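Nigerythrin (Desulfovibrio vulgaris subsp. vulgaris, PDB 1YUZ) shows NADH peroxidase activity in vitro, combining a ferritin-like diiron centre with a rubredoxin-type iron site in each subunit of a homodimer. Local coordinates at residues T14-V19 against A145-S150; G27-N32 against H140-A145; L33-A38 against P124-K129; A70-I75 against S150-R155; F171-C174 against Y179-K182. One frame throughout, in Å; residues are numbered along the deposited sequence.

How the contacts relate
All five contacts are largely buried. The centre of contact 4 lies about 3 Å, and those of contacts 2 and 3 about 13 Å, from the chain's centre. Contacts 1, 2 and 4 use helix 136-161: contact 1 lays an N-terminal loop on it, and contacts 1 and 4 supply ligands to the same two irons and border the second subunit. Contacts 2 and 3, with centres about 4 Å apart, share helix 29-56; each rests on one phenylalanine ring meeting small side chains and main chain, without polar bonds between its segments. Contact 5 depends on backbone hydrogen bonds in the rubredoxin-like part, and its Leu173 packs on Ala71 and Ala72 of contact 4.

Contact 1: T14-V19 against A145-S150; sequences TNFNMV and AKLAES. With FE2 (Fe (II) ion), chain G; FE (Fe (III) ion), chain F.
Lys146 sends its CG anti to the backbone N (chi1 176°) and then bends at chi2 and again at chi4 (-73°), which lays CE over the ring of Phe16 and turns NZ toward the carbonyl of Asn15. The evidence for a CH-pi contact is clear: CE of Lys146 sits 3.8 Å from the centroid of the Phe16 ring and only 8° off the ring normal, so the methylene lies above the middle of one face. The ammonium itself is farther, with NZ of Lys146 5.2 Å from that centroid, and any cation-pi attraction is at most weak. The bond from Lys146 NZ to Asn15 O, 2.9 Å long, is also classed as weak; the firmer polar partner of this amine is the hydroxyl of Tyr160 of the second subunit. Segment 14-19 belongs to the loop that precedes the ferritin-like four-helix bundle, and here it runs across helix 136-161, the last helix of that bundle. Leu147 adds an apolar touch at the far end of the ring, CD2 meeting Phe16 CZ at 3.8 Å, with the two side chains crossing at about a right angle. Asn15 points its CB toward the helix, which brings its OD1 to 4.4 Å from Lys146 CE. Three residues after Lys146, Glu149 takes no part in holding the loop but bridges the diiron centre: its OE1 binds the ferrous ion at 2.0 Å and its OE2 binds the ferric ion at 2.0 Å. Thr14 hydrogen-bonds to Asp164, and Asn17 to Asp105, of the second subunit.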
# COMPACT_ATOMS: atom_id res chain seq x y z
N THR B 14 -12.70 -12.17 -4.04
CA THR B 14 -12.65 -12.35 -2.59
C THR B 14 -11.94 -11.25 -1.80
O THR B 14 -11.53 -11.46 -0.67
CB THR B 14 -12.03 -13.72 -2.23
OG1 THR B 14 -10.69 -13.80 -2.73
CG2 THR B 14 -12.87 -14.84 -2.84
N ASN B 15 -11.80 -10.07 -2.40
CA ASN B 15 -11.18 -8.95 -1.69
C ASN B 15 -12.18 -7.80 -1.57
O ASN B 15 -11.81 -6.62 -1.64
CB ASN B 15 -9.89 -8.50 -2.38
CG ASN B 15 -10.09 -8.08 -3.83
OD1 ASN B 15 -11.16 -8.27 -4.41
ND2 ASN B 15 -9.04 -7.51 -4.43
N PHE B 16 -13.44 -8.14 -1.36
CA PHE B 16 -14.49 -7.13 -1.23
C PHE B 16 -14.99 -6.93 0.20
O PHE B 16 -15.98 -6.23 0.42
CB PHE B 16 -15.67 -7.47 -2.14
CG PHE B 16 -15.47 -7.05 -3.56
CD1 PHE B 16 -14.49 -7.66 -4.35
CD2 PHE B 16 -16.25 -6.05 -4.12
CE1 PHE B 16 -14.30 -7.26 -5.67
CE2 PHE B 16 -16.06 -5.64 -5.44
CZ PHE B 16 -15.08 -6.25 -6.21
N ASN B 17 -14.31 -7.53 1.16
CA ASN B 17 -14.74 -7.38 2.54
C ASN B 17 -14.43 -6.00 3.09
O ASN B 17 -13.47 -5.34 2.68
CB ASN B 17 -14.10 -8.45 3.42
CG ASN B 17 -14.59 -9.84 3.08
OD1 ASN B 17 -15.79 -10.10 3.09
ND2 ASN B 17 -13.66 -10.73 2.75
N MET B 18 -15.28 -5.54 4.01
CA MET B 18 -15.11 -4.25 4.65
C MET B 18 -14.44 -4.49 6.00
O MET B 18 -14.79 -5.43 6.71
CB MET B 18 -16.47 -3.59 4.88
CG MET B 18 -16.44 -2.33 5.74
SD MET B 18 -18.07 -1.87 6.39
CE MET B 18 -18.12 -2.87 7.88
N VAL B 19 -13.47 -3.65 6.35
CA VAL B 19 -12.79 -3.80 7.63
C VAL B 19 -13.86 -3.73 8.72
O VAL B 19 -14.73 -2.86 8.68
CB VAL B 19 -11.74 -2.68 7.84
CG1 VAL B 19 -10.65 -2.79 6.78
CG2 VAL B 19 -12.39 -1.31 7.77
N ALA B 145 -15.03 1.38 -8.95
CA ALA B 145 -14.19 2.34 -8.23
C ALA B 145 -13.31 1.60 -7.21
O ALA B 145 -12.10 1.82 -7.17
CB ALA B 145 -15.07 3.37 -7.51
N LYS B 146 -13.93 0.73 -6.42
CA LYS B 146 -13.23 -0.04 -5.39
C LYS B 146 -12.02 -0.78 -5.94
O LYS B 146 -10.94 -0.76 -5.34
CB LYS B 146 -14.21 -1.02 -4.74
CG LYS B 146 -13.63 -1.97 -3.70
CD LYS B 146 -13.12 -3.26 -4.33
CE LYS B 146 -12.72 -4.29 -3.28
NZ LYS B 146 -11.44 -3.94 -2.59
N LEU B 147 -12.20 -1.44 -7.08
CA LEU B 147 -11.12 -2.20 -7.70
C LEU B 147 -9.95 -1.32 -8.13
O LEU B 147 -8.79 -1.71 -8.00
CB LEU B 147 -11.65 -2.97 -8.91
CG LEU B 147 -12.59 -4.12 -8.54
CD1 LEU B 147 -13.31 -4.60 -9.79
CD2 LEU B 147 -11.82 -5.25 -7.89
N ALA B 148 -10.26 -0.14 -8.65
CA ALA B 148 -9.21 0.76 -9.08
C ALA B 148 -8.44 1.32 -7.89
O ALA B 148 -7.23 1.52 -7.98
CB ALA B 148 -9.80 1.90 -9.90
N GLU B 149 -9.12 1.55 -6.77
CA GLU B 149 -8.45 2.13 -5.61
C GLU B 149 -7.32 1.26 -5.07
O GLU B 149 -6.28 1.78 -4.68
CB GLU B 149 -9.46 2.41 -4.49
CG GLU B 149 -10.73 3.13 -4.93
CD GLU B 149 -10.50 4.52 -5.51
OE1 GLU B 149 -9.48 4.74 -6.20
OE2 GLU B 149 -11.37 5.38 -5.29
N SER B 150 -7.50 -0.05 -5.05
CA SER B 150 -6.42 -0.89 -4.54
C SER B 150 -5.25 -0.88 -5.52
O SER B 150 -4.10 -1.06 -5.12
CB SER B 150 -6.92 -2.31 -4.25
OG SER B 150 -7.54 -2.89 -5.38
FE FE2 G . -8.04 6.13 -6.12
FE FE F . -11.06 7.37 -4.95
O HOH W 1 -9.15 7.29 -4.53

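Contact 2: G27-N32 against H140-A145; sequences GSTLEN and HVFTRA
This is a small van der Waals contact inside the helical bundle, where the end of one aromatic ring on helix 136-161 reaches the first turn of helix 29-56. Phe142 does the reaching: its CB points at the other segment, and with CG beside its own backbone N (chi1 -74°) the ring extends across the gap with CZ leading. CZ of Phe142 lies 4.0 Å from the carbonyl carbon of Asn32, which sits at the ring edge near its plane, and 4.1 Å from Asn32 CB. Thr29 is looser, its CG2 4.4 Å from Phe142 CE1 in an oblique approach; its hydroxyl turns to Glu133 beyond the two segments. The backbones stay well apart, the nearest CA atoms, those of Asn32 and Phe142, being 9.7 Å from each other. The helix start that receives the ring is a capping box at the entrance to the ferritin-like bundle: Ser28, the N-cap, accepts from Glu31 N through OG at 3.2 Å, and Glu31 OE1 takes the N-H of Ser28 in return at 2.9 Å, using its anti lone pair. Asn32 fastens the preceding loop as well. Its OD1 accepts from Gly27 N at 2.9 Å, in the carbonyl plane and on a lone pair, with an N-H...O angle of 162°. The amide of Asn32 is turned to Gly27, firmly through OD1 and weakly through ND2, and what the residue offers Phe142 is CB and the main chain. Leu33 and Ala36 of the same helix also touch the Phe142 ring, and Ile127 of helix 104-132 packs against Phe142 CB.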
# COMPACT_ATOMS: atom_id res chain seq x y z
N GLY B 27 -25.46 5.45 4.69
CA GLY B 27 -26.85 5.85 4.61
C GLY B 27 -27.48 5.12 3.45
O GLY B 27 -27.07 4.00 3.13
N SER B 28 -28.48 5.73 2.82
CA SER B 28 -29.12 5.10 1.68
C SER B 28 -28.10 5.09 0.55
O SER B 28 -27.12 5.83 0.60
CB SER B 28 -30.35 5.91 1.25
OG SER B 28 -29.96 7.18 0.76
N THR B 29 -28.32 4.26 -0.46
CA THR B 29 -27.38 4.22 -1.57
C THR B 29 -27.26 5.59 -2.23
O THR B 29 -26.17 5.98 -2.65
CB THR B 29 -27.79 3.16 -2.60
OG1 THR B 29 -27.61 1.86 -2.03
CG2 THR B 29 -26.94 3.27 -3.86
N LEU B 30 -28.36 6.32 -2.30
CA LEU B 30 -28.33 7.66 -2.89
C LEU B 30 -27.38 8.54 -2.08
O LEU B 30 -26.55 9.26 -2.65
CB LEU B 30 -29.72 8.29 -2.90
CG LEU B 30 -29.76 9.73 -3.42
CD1 LEU B 30 -29.23 9.76 -4.85
CD2 LEU B 30 -31.17 10.28 -3.35
N GLU B 31 -27.51 8.48 -0.76
CA GLU B 31 -26.65 9.27 0.12
C GLU B 31 -25.20 8.82 -0.02
O GLU B 31 -24.28 9.64 -0.03
CB GLU B 31 -27.10 9.13 1.58
CG GLU B 31 -28.50 9.67 1.86
CD GLU B 31 -28.91 9.51 3.31
OE1 GLU B 31 -28.84 8.38 3.84
OE2 GLU B 31 -29.31 10.52 3.94
N ASN B 32 -24.99 7.51 -0.14
CA ASN B 32 -23.64 6.97 -0.27
C ASN B 32 -22.99 7.41 -1.58
O ASN B 32 -21.80 7.70 -1.62
CB ASN B 32 -23.66 5.45 -0.16
CG ASN B 32 -24.19 4.98 1.18
OD1 ASN B 32 -24.09 5.70 2.17
ND2 ASN B 32 -24.74 3.78 1.21
N HIS B 140 -22.43 -1.98 -9.24
CA HIS B 140 -21.51 -1.97 -10.36
C HIS B 140 -20.54 -0.79 -10.28
O HIS B 140 -19.33 -0.97 -10.37
CB HIS B 140 -22.28 -1.90 -11.68
CG HIS B 140 -21.42 -1.70 -12.88
ND1 HIS B 140 -20.63 -2.71 -13.40
CD2 HIS B 140 -21.20 -0.61 -13.66
CE1 HIS B 140 -19.97 -2.24 -14.45
NE2 HIS B 140 -20.30 -0.98 -14.63
N VAL B 141 -21.09 0.41 -10.12
CA VAL B 141 -20.26 1.60 -10.04
C VAL B 141 -19.28 1.57 -8.86
O VAL B 141 -18.09 1.83 -9.03
CB VAL B 141 -21.13 2.87 -9.97
CG1 VAL B 141 -20.27 4.08 -9.65
CG2 VAL B 141 -21.84 3.07 -11.30
N PHE B 142 -19.79 1.24 -7.68
CA PHE B 142 -18.95 1.18 -6.49
C PHE B 142 -17.87 0.10 -6.62
O PHE B 142 -16.76 0.26 -6.13
CB PHE B 142 -19.80 0.90 -5.25
CG PHE B 142 -20.62 2.08 -4.78
CD1 PHE B 142 -21.86 1.87 -4.18
CD2 PHE B 142 -20.13 3.38 -4.88
CE1 PHE B 142 -22.60 2.94 -3.69
CE2 PHE B 142 -20.87 4.46 -4.40
CZ PHE B 142 -22.11 4.24 -3.80
N THR B 143 -18.22 -1.00 -7.28
CA THR B 143 -17.28 -2.09 -7.49
C THR B 143 -16.13 -1.64 -8.38
O THR B 143 -14.96 -1.89 -8.08
CB THR B 143 -17.98 -3.30 -8.14
OG1 THR B 143 -18.82 -3.94 -7.17
CG2 THR B 143 -16.95 -4.31 -8.65
N ARG B 144 -16.46 -0.99 -9.50
CA ARG B 144 -15.44 -0.52 -10.42
C ARG B 144 -14.48 0.43 -9.71
O ARG B 144 -13.26 0.31 -9.84
CB ARG B 144 -16.07 0.18 -11.63
CG ARG B 144 -16.70 -0.78 -12.64
CD ARG B 144 -16.49 -0.29 -14.08
NE ARG B 144 -16.99 -1.24 -15.07
CZ ARG B 144 -16.59 -2.50 -15.17
NH1 ARG B 144 -15.69 -2.98 -14.32
NH2 ARG B 144 -17.10 -3.30 -16.09
N ALA B 145 -15.03 1.38 -8.95
CA ALA B 145 -14.19 2.34 -8.23
C ALA B 145 -13.31 1.60 -7.21
O ALA B 145 -12.10 1.82 -7.17
CB ALA B 145 -15.07 3.37 -7.51

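Contact 3: L33-A38 against P124-K129; sequences LKAAIA and PAFIRK
Ala35 and Ala36 meet Phe126 across two helical segments, of which 124-129 starts at a kink, since the proline N of Pro124 has no hydrogen to give to the turn before. They belong to helices 29-56 and 104-132 of the ferritin-like four-helix bundle. The chemistry is one-sided: one ring on helix 104-132 meets two methyl groups on helix 29-56. Phe126 points its CB at the alanines and, with CG anti to its carbonyl carbon (chi1 -70°), carries the ring across so that its far atoms do the touching. CZ is approached obliquely by Ala35 CB at 4.0 Å, and CE1 comes within 4.1 Å of Ala36 CB, so neighbouring ring carbons each take one methyl. The ring has company on other sides. Phe142 of helix 136-161 meets it with the planes about 45° apart, and Thr24, from the loop ahead of helix 29-56, packs on it too. The diiron centre is not far off, the side chain of Ala36 lying about 5 Å from that of the iron ligand Glu40 and about 8 Å from the ferric ion. The charged end of Lys34 faces elsewhere, forming a salt bridge with Glu88. Besides the methyls, Phe126 CE1 also lies 4.1 Å from the backbone N of Ala36 and 3.3 Å from the carbonyl O of Asn32.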
# COMPACT_ATOMS: atom_id res chain seq x y z
N LEU B 33 -23.77 7.45 -2.65
CA LEU B 33 -23.25 7.88 -3.94
C LEU B 33 -22.76 9.32 -3.81
O LEU B 33 -21.69 9.67 -4.31
CB LEU B 33 -24.33 7.79 -5.02
CG LEU B 33 -24.59 6.39 -5.59
CD1 LEU B 33 -25.91 6.36 -6.33
CD2 LEU B 33 -23.43 6.02 -6.51
N LYS B 34 -23.55 10.16 -3.14
CA LYS B 34 -23.18 11.55 -2.95
C LYS B 34 -21.95 11.67 -2.07
O LYS B 34 -21.09 12.52 -2.29
CB LYS B 34 -24.33 12.34 -2.33
CG LYS B 34 -25.57 12.43 -3.20
CD LYS B 34 -26.64 13.22 -2.49
CE LYS B 34 -27.91 13.30 -3.31
NZ LYS B 34 -28.97 14.04 -2.56
N ALA B 35 -21.87 10.81 -1.05
CA ALA B 35 -20.73 10.83 -0.14
C ALA B 35 -19.47 10.43 -0.89
O ALA B 35 -18.40 11.01 -0.68
CB ALA B 35 -20.97 9.89 1.03
N ALA B 36 -19.60 9.44 -1.77
CA ALA B 36 -18.45 8.99 -2.55
C ALA B 36 -18.00 10.11 -3.47
O ALA B 36 -16.80 10.38 -3.59
CB ALA B 36 -18.83 7.76 -3.37
N ILE B 37 -18.94 10.78 -4.12
CA ILE B 37 -18.59 11.88 -5.01
C ILE B 37 -17.85 12.95 -4.22
O ILE B 37 -16.85 13.48 -4.68
CB ILE B 37 -19.85 12.48 -5.67
CG1 ILE B 37 -20.41 11.49 -6.69
CG2 ILE B 37 -19.50 13.81 -6.35
CD1 ILE B 37 -21.76 11.86 -7.23
N ALA B 38 -18.34 13.25 -3.02
CA ALA B 38 -17.70 14.26 -2.19
C ALA B 38 -16.27 13.84 -1.87
O ALA B 38 -15.33 14.63 -2.00
CB ALA B 38 -18.48 14.45 -0.89
N PRO B 124 -16.30 -0.87 0.07
CA PRO B 124 -16.93 -2.14 0.44
C PRO B 124 -18.21 -1.90 1.26
O PRO B 124 -19.19 -2.63 1.11
CB PRO B 124 -15.84 -2.83 1.26
CG PRO B 124 -14.60 -2.40 0.56
CD PRO B 124 -14.85 -0.91 0.33
N ALA B 125 -18.20 -0.87 2.10
CA ALA B 125 -19.38 -0.55 2.92
C ALA B 125 -20.54 -0.12 2.03
O ALA B 125 -21.68 -0.54 2.24
CB ALA B 125 -19.04 0.57 3.90
N PHE B 126 -20.24 0.72 1.04
CA PHE B 126 -21.26 1.20 0.12
C PHE B 126 -21.75 0.09 -0.80
O PHE B 126 -22.93 0.04 -1.15
CB PHE B 126 -20.71 2.36 -0.71
CG PHE B 126 -20.47 3.62 0.08
CD1 PHE B 126 -19.84 4.70 -0.52
CD2 PHE B 126 -20.89 3.74 1.40
CE1 PHE B 126 -19.63 5.88 0.18
CE2 PHE B 126 -20.69 4.92 2.11
CZ PHE B 126 -20.06 5.99 1.50
N ILE B 127 -20.85 -0.79 -1.20
CA ILE B 127 -21.22 -1.91 -2.07
C ILE B 127 -22.20 -2.80 -1.31
O ILE B 127 -23.23 -3.20 -1.85
CB ILE B 127 -19.99 -2.73 -2.48
CG1 ILE B 127 -19.11 -1.90 -3.42
CG2 ILE B 127 -20.42 -4.03 -3.15
CD1 ILE B 127 -17.76 -2.51 -3.69
N ARG B 128 -21.87 -3.12 -0.07
CA ARG B 128 -22.73 -3.97 0.74
C ARG B 128 -24.12 -3.37 0.89
O ARG B 128 -25.12 -4.08 0.74
CB ARG B 128 -22.11 -4.19 2.12
CG ARG B 128 -22.95 -5.08 3.02
CD ARG B 128 -23.07 -6.48 2.46
NE ARG B 128 -24.11 -7.25 3.15
CZ ARG B 128 -24.34 -8.55 2.96
NH1 ARG B 128 -23.60 -9.24 2.10
NH2 ARG B 128 -25.31 -9.15 3.63
N LYS B 129 -24.19 -2.08 1.17
CA LYS B 129 -25.48 -1.41 1.34
C LYS B 129 -26.26 -1.46 0.03
O LYS B 129 -27.47 -1.71 0.04
CB LYS B 129 -25.28 0.05 1.77
CG LYS B 129 -26.59 0.82 1.96
CD LYS B 129 -27.39 0.30 3.15
CE LYS B 129 -28.62 1.16 3.39
NZ LYS B 129 -29.37 0.73 4.61

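Contact 4: A70-I75 against S150-R155. With FE2 (Fe (II) ion), chain G; FE (Fe (III) ion), chain F.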
# COMPACT_ATOMS: atom_id res chain seq x y z
N ALA B 70 -5.57 11.31 -10.35
CA ALA B 70 -6.58 12.34 -10.18
C ALA B 70 -7.61 12.13 -11.29
O ALA B 70 -8.82 12.17 -11.06
CB ALA B 70 -5.97 13.73 -10.31
N ALA B 71 -7.12 11.87 -12.51
CA ALA B 71 -8.01 11.64 -13.64
C ALA B 71 -8.89 10.42 -13.38
O ALA B 71 -10.06 10.40 -13.75
CB ALA B 71 -7.20 11.46 -14.91
N ALA B 72 -8.32 9.41 -12.73
CA ALA B 72 -9.07 8.20 -12.40
C ALA B 72 -10.21 8.54 -11.44
O ALA B 72 -11.32 8.05 -11.59
CB ALA B 72 -8.15 7.17 -11.76
N GLU B 73 -9.94 9.40 -10.46
CA GLU B 73 -10.97 9.77 -9.51
C GLU B 73 -12.09 10.54 -10.22
O GLU B 73 -13.26 10.43 -9.85
CB GLU B 73 -10.40 10.60 -8.37
CG GLU B 73 -9.19 10.00 -7.64
CD GLU B 73 -9.37 8.55 -7.23
OE1 GLU B 73 -10.51 8.12 -6.93
OE2 GLU B 73 -8.35 7.83 -7.18
N LEU B 74 -11.73 11.30 -11.25
CA LEU B 74 -12.72 12.06 -12.00
C LEU B 74 -13.65 11.10 -12.75
O LEU B 74 -14.83 11.37 -12.93
CB LEU B 74 -12.03 13.01 -12.98
CG LEU B 74 -12.94 14.05 -13.64
CD1 LEU B 74 -13.66 14.86 -12.56
CD2 LEU B 74 -12.11 14.95 -14.53
N ILE B 75 -13.09 9.97 -13.18
CA ILE B 75 -13.88 8.95 -13.87
C ILE B 75 -14.86 8.36 -12.86
O ILE B 75 -16.02 8.13 -13.17
CB ILE B 75 -12.96 7.83 -14.45
CG1 ILE B 75 -12.18 8.39 -15.64
CG2 ILE B 75 -13.80 6.62 -14.86
CD1 ILE B 75 -11.16 7.43 -16.21
N SER B 150 -7.50 -0.05 -5.05
CA SER B 150 -6.42 -0.89 -4.54
C SER B 150 -5.25 -0.88 -5.52
O SER B 150 -4.10 -1.06 -5.12
CB SER B 150 -6.92 -2.31 -4.25
OG SER B 150 -7.54 -2.89 -5.38
N VAL B 151 -5.53 -0.69 -6.81
CA VAL B 151 -4.47 -0.61 -7.80
C VAL B 151 -3.72 0.70 -7.56
O VAL B 151 -2.50 0.75 -7.61
CB VAL B 151 -5.04 -0.64 -9.24
CG1 VAL B 151 -3.98 -0.20 -10.24
CG2 VAL B 151 -5.51 -2.05 -9.58
N HIS B 152 -4.46 1.77 -7.27
CA HIS B 152 -3.85 3.06 -7.00
C HIS B 152 -2.94 2.95 -5.77
O HIS B 152 -1.85 3.52 -5.74
CB HIS B 152 -4.92 4.11 -6.72
CG HIS B 152 -5.81 4.39 -7.89
ND1 HIS B 152 -6.98 5.11 -7.78
CD2 HIS B 152 -5.69 4.06 -9.20
CE1 HIS B 152 -7.55 5.20 -8.97
NE2 HIS B 152 -6.79 4.57 -9.85
N ALA B 153 -3.40 2.23 -4.76
CA ALA B 153 -2.61 2.06 -3.55
C ALA B 153 -1.29 1.38 -3.89
O ALA B 153 -0.23 1.82 -3.44
CB ALA B 153 -3.38 1.23 -2.53
N GLU B 154 -1.34 0.32 -4.69
CA GLU B 154 -0.12 -0.38 -5.05
C GLU B 154 0.81 0.51 -5.87
O GLU B 154 2.02 0.51 -5.65
CB GLU B 154 -0.44 -1.65 -5.85
CG GLU B 154 0.81 -2.42 -6.23
CD GLU B 154 0.53 -3.68 -7.03
OE1 GLU B 154 1.50 -4.29 -7.52
OE2 GLU B 154 -0.66 -4.06 -7.16
N ARG B 155 0.25 1.28 -6.80
CA ARG B 155 1.06 2.17 -7.62
C ARG B 155 1.77 3.21 -6.76
O ARG B 155 2.93 3.52 -6.99
CB ARG B 155 0.17 2.87 -8.66
CG ARG B 155 -0.33 1.95 -9.78
CD ARG B 155 0.55 2.04 -11.03
NE ARG B 155 1.96 1.75 -10.77
CZ ARG B 155 2.45 0.55 -10.49
NH1 ARG B 155 1.64 -0.50 -10.44
NH2 ARG B 155 3.75 0.39 -10.28
FE FE2 G . -8.04 6.13 -6.12
FE FE F . -11.06 7.37 -4.95
O HOH W 1 -9.15 7.29 -4.53
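Segments 70-75 and 150-155 are both regular helix, from helices 60-87 and 136-161, and their backbones stand apart: the nearest CA atoms, those of Ala72 and His152, are 9.1 Å from each other. Side chains and metal fill the interval. Glu73 and His152 arrive from opposite directions and meet at the ferrous ion, which Glu73 OE2 binds at 2.0 Å and His152 ND1 at 2.2 Å. These two ligand atoms, OE2 of Glu73 and ND1 of His152, are only 3.1 Å apart, yet they do not hydrogen-bond; both are committed to the metal. The carboxylate and imidazole planes stand 83° apart. Glu73 bends at chi2 (-49°), which turns its carboxylate toward the irons so that the second oxygen, OE1, can bind the ferric ion at 2.2 Å, making the group a bridge between the two metals. A water also links them, 2.3 Å from the ferrous ion and 2.0 Å from the ferric ion. Ala72 CB comes obliquely to within 3.5 Å of His152 CE1, while NE2 of His152 hydrogen-bonds to the carbonyl of Gly178. With ND1 on the iron and NE2 on Gly178, the ring is probably held in its rotation from both nitrogens, and the second bond connects the diiron ligand to the rubredoxin-like part of the chain. Histidine on the ferrous ion is consistent with the redox-dependent iron movement known in rubrerythrins. Glu40, Glu115, Glu118 and Glu149 complete the ligand set, giving the carboxylate-bridged diiron site, with glutamates and a histidine from four helices, that is characteristic of ferritin-like proteins.

Contact 5: F171-C174 against Y179-K182. With FE (Fe (III) ion), chain H.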
# COMPACT_ATOMS: atom_id res chain seq x y z
N PHE B 171 2.24 6.25 -17.56
CA PHE B 171 1.18 5.61 -16.79
C PHE B 171 -0.05 5.66 -17.68
O PHE B 171 -0.49 6.74 -18.07
CB PHE B 171 0.90 6.35 -15.49
CG PHE B 171 2.01 6.25 -14.49
CD1 PHE B 171 2.91 7.30 -14.32
CD2 PHE B 171 2.19 5.09 -13.75
CE1 PHE B 171 3.96 7.20 -13.43
CE2 PHE B 171 3.25 4.97 -12.85
CZ PHE B 171 4.14 6.03 -12.69
N HIS B 172 -0.59 4.49 -17.98
CA HIS B 172 -1.76 4.41 -18.85
C HIS B 172 -3.03 4.25 -18.03
O HIS B 172 -3.14 3.34 -17.22
CB HIS B 172 -1.57 3.24 -19.80
CG HIS B 172 -0.37 3.38 -20.68
ND1 HIS B 172 -0.36 4.21 -21.79
CD2 HIS B 172 0.86 2.83 -20.60
CE1 HIS B 172 0.84 4.17 -22.34
NE2 HIS B 172 1.60 3.34 -21.64
N LEU B 173 -3.96 5.16 -18.26
CA LEU B 173 -5.24 5.17 -17.57
C LEU B 173 -6.35 4.66 -18.47
O LEU B 173 -6.48 5.07 -19.62
CB LEU B 173 -5.58 6.59 -17.13
CG LEU B 173 -6.95 6.80 -16.48
CD1 LEU B 173 -7.01 6.05 -15.15
CD2 LEU B 173 -7.19 8.28 -16.25
N CYS B 174 -7.16 3.76 -17.93
CA CYS B 174 -8.28 3.20 -18.68
C CYS B 174 -9.27 4.32 -19.01
O CYS B 174 -9.40 5.29 -18.26
CB CYS B 174 -8.96 2.13 -17.84
SG CYS B 174 -10.39 1.40 -18.64
N TYR B 179 -8.39 2.09 -13.57
CA TYR B 179 -7.18 1.29 -13.69
C TYR B 179 -6.02 2.04 -14.32
O TYR B 179 -6.17 2.71 -15.34
CB TYR B 179 -7.45 0.03 -14.51
CG TYR B 179 -6.22 -0.84 -14.66
CD1 TYR B 179 -5.72 -1.57 -13.57
CD2 TYR B 179 -5.54 -0.93 -15.87
CE1 TYR B 179 -4.58 -2.35 -13.70
CE2 TYR B 179 -4.40 -1.71 -16.01
CZ TYR B 179 -3.92 -2.42 -14.92
OH TYR B 179 -2.80 -3.21 -15.06
N ILE B 180 -4.86 1.92 -13.69
CA ILE B 180 -3.65 2.56 -14.17
C ILE B 180 -2.57 1.51 -14.29
O ILE B 180 -2.36 0.73 -13.36
CB ILE B 180 -3.16 3.66 -13.20
CG1 ILE B 180 -4.16 4.81 -13.17
CG2 ILE B 180 -1.77 4.15 -13.62
CD1 ILE B 180 -3.87 5.85 -12.11
N HIS B 181 -1.89 1.48 -15.43
CA HIS B 181 -0.81 0.54 -15.65
C HIS B 181 0.47 1.32 -15.88
O HIS B 181 0.47 2.33 -16.58
CB HIS B 181 -1.08 -0.32 -16.89
CG HIS B 181 -0.23 -1.55 -16.94
ND1 HIS B 181 -0.61 -2.74 -16.36
CD2 HIS B 181 1.00 -1.76 -17.46
CE1 HIS B 181 0.36 -3.63 -16.51
NE2 HIS B 181 1.35 -3.06 -17.17
N LYS B 182 1.56 0.85 -15.29
CA LYS B 182 2.86 1.50 -15.47
C LYS B 182 3.60 0.75 -16.56
O LYS B 182 3.91 -0.43 -16.41
CB LYS B 182 3.67 1.46 -14.17
CG LYS B 182 5.05 2.08 -14.31
CD LYS B 182 5.80 2.09 -12.98
CE LYS B 182 7.20 2.69 -13.13
NZ LYS B 182 8.10 1.83 -13.95
FE FE H . -10.93 -0.30 -17.19
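The antiparallel hairpin of the rubredoxin-like domain joins Phe171-Cys174 to Tyr179-Lys182, its short strands running 158° apart in direction and leading into a metal-binding Cys-x-x-Cys turn. His172 and His181 form the hydrogen-bonded pair: His172 N donates to His181 O at 2.8 Å, and His181 N returns a bond to His172 O at 2.9 Å. Beyond the strands, Cys174 N donates to Tyr179 O at 3.0 Å, nearly along the C=O axis. Phe171, Leu173, Ile180 and Lys182 share one face of the sheet. There Lys182 CG lies 3.7 Å from Phe171 CE2, approaching the CD2-CE2 side of the ring obliquely, before its amine forms salt bridges with Asp169 and Asp167; Leu173 CD1 meets Ile180 CG1 at 3.7 Å. The other face carries His172 and His181, and His172 NE2 bonds to Glu184. Tyr179 OH and His181 ND1 share a 2.6 Å hydrogen bond. Cys174 puts its sulfur anti to the backbone N (chi1 178°), where SG binds the ferric ion of the rubredoxin-type site at 2.3 Å with Cys177, Cys189 and Cys192. Since Cys174 N-H is tied to Tyr179, the hairpin's bonding probably helps to position a thiolate of the four-cysteine iron site, consistent with electron transfer.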